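Local coordinates for lipoprotein (Clostridium difficile, PDB 4OTE) that probably captures methionine at the cell surface as the substrate-binding lipoprotein of an uptake system, and binds zinc ions, at residues A157-P160 against S161-P164. Numbering follows the deposited sequence.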
loop_
_atom_site.group_PDB
_atom_site.type_symbol
_atom_site.label_atom_id
_atom_site.label_comp_id
_atom_site.label_asym_id
_atom_site.label_seq_id
_atom_site.Cartn_x
_atom_site.Cartn_y
_atom_site.Cartn_z
ATOM N N ALA A 157 -7.001 5.234 8.601
ATOM C CA ALA A 157 -6.456 4.968 9.938
ATOM C C ALA A 157 -7.478 4.349 10.901
ATOM O O ALA A 157 -7.100 3.711 11.880
ATOM C CB ALA A 157 -5.882 6.243 10.537
ATOM N N GLN A 158 -8.764 4.538 10.621
ATOM C CA GLN A 158 -9.829 4.037 11.486
ATOM C C GLN A 158 -10.253 2.594 11.185
ATOM O O GLN A 158 -10.918 1.962 12.006
ATOM C CB GLN A 158 -11.053 4.945 11.369
ATOM C CG GLN A 158 -10.802 6.377 11.812
ATOM C CD GLN A 158 -11.993 7.289 11.578
ATOM O OE1 GLN A 158 -12.915 6.960 10.826
ATOM N NE2 GLN A 158 -11.973 8.453 12.217
ATOM N N ILE A 159 -9.862 2.067 10.028
ATOM C CA ILE A 159 -10.453 0.821 9.532
ATOM C C ILE A 159 -10.085 -0.420 10.362
ATOM O O ILE A 159 -10.951 -1.262 10.600
ATOM C CB ILE A 159 -10.157 0.583 8.031
ATOM C CG1 ILE A 159 -10.628 1.781 7.198
ATOM C CG2 ILE A 159 -10.869 -0.674 7.547
ATOM C CD1 ILE A 159 -10.271 1.700 5.730
ATOM N N PRO A 160 -8.820 -0.543 10.806
ATOM C CA PRO A 160 -8.487 -1.697 11.647
ATOM C C PRO A 160 -9.355 -1.824 12.910
ATOM O O PRO A 160 -9.819 -2.921 13.228
ATOM C CB PRO A 160 -7.021 -1.452 12.009
ATOM C CG PRO A 160 -6.490 -0.671 10.858
ATOM C CD PRO A 160 -7.618 0.235 10.452
ATOM N N SER A 161 -9.597 -0.713 13.602
ATOM C CA SER A 161 -10.408 -0.740 14.826
ATOM C C SER A 161 -11.913 -0.911 14.566
ATOM O O SER A 161 -12.683 -1.067 15.510
ATOM C CB SER A 161 -10.171 0.523 15.660
ATOM O OG SER A 161 -10.776 1.655 15.062
ATOM N N SER A 162 -12.327 -0.879 13.299
ATOM C CA SER A 162 -13.735 -1.052 12.930
ATOM C C SER A 162 -14.161 -2.522 12.774
ATOM O O SER A 162 -15.360 -2.820 12.707
ATOM C CB SER A 162 -14.022 -0.308 11.622
ATOM O OG SER A 162 -13.549 -1.032 10.495
ATOM N N LEU A 163 -13.190 -3.433 12.717
ATOM C CA LEU A 163 -13.467 -4.844 12.415
ATOM C C LEU A 163 -14.462 -5.528 13.359
ATOM O O LEU A 163 -15.247 -6.365 12.916
ATOM C CB LEU A 163 -12.166 -5.659 12.351
ATOM C CG LEU A 163 -11.406 -5.593 11.025
ATOM C CD1 LEU A 163 -10.036 -6.244 11.174
ATOM C CD2 LEU A 163 -12.193 -6.252 9.899
ATOM N N PRO A 164 -14.431 -5.190 14.660
ATOM C CA PRO A 164 -15.448 -5.745 15.557
ATOM C C PRO A 164 -16.875 -5.254 15.271
ATOM O O PRO A 164 -17.831 -5.941 15.614
ATOM C CB PRO A 164 -14.988 -5.275 16.944
ATOM C CG PRO A 164 -13.528 -5.031 16.797
ATOM C CD PRO A 164 -13.374 -4.488 15.408
#
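Two serine hydroxyls, those of Ser-161 and Ser-162, bend back onto carbonyl oxygens three residues earlier in one continuous stretch with helical backbone angles. Ser-162 OG approaches Ile-159 O to 2.6 Å, a short hydrogen bond lying in the carbonyl plane and directed at a lone pair. The hydroxyl is placed there by a chi1 of 78°, which sets OG between its own backbone N and carbonyl carbon. Ser-161 OG repeats the manoeuvre on Gln-158 O at 3.1 Å, but tilted 30° from that carbonyl's plane.

Backbone bonds follow the same three-residue step. Ser-162 N also donates to Ile-159 O (3.1 Å), from well above the carbonyl plane, so this oxygen is gripped by the amide and the hydroxyl of one residue from different directions. Leu-163 N adds a weak but nearly straight bond to Pro-160 O, 3.4 Å long. Both bonds run from residue i+3 back to i.

The remaining side-chain contacts are van der Waals approaches of carbon to oxygen. Ile-159 CG2 comes within 4.0 Å of Ser-162 OG, and Leu-163 CB lies 3.7 Å from Pro-160 O. Both Ile-159 and Leu-163 press on Ala-169 and Ile-171 of strand 168-171, seating this connection between strands 150-154 and 168-171 against the five-stranded sheet.

At the buried Ser-162, pairing the hydroxyl with a carbonyl of its own stretch satisfies a polar group within the turn, which is consistent with the residue's burial beside Ala-107 of strand 105-109.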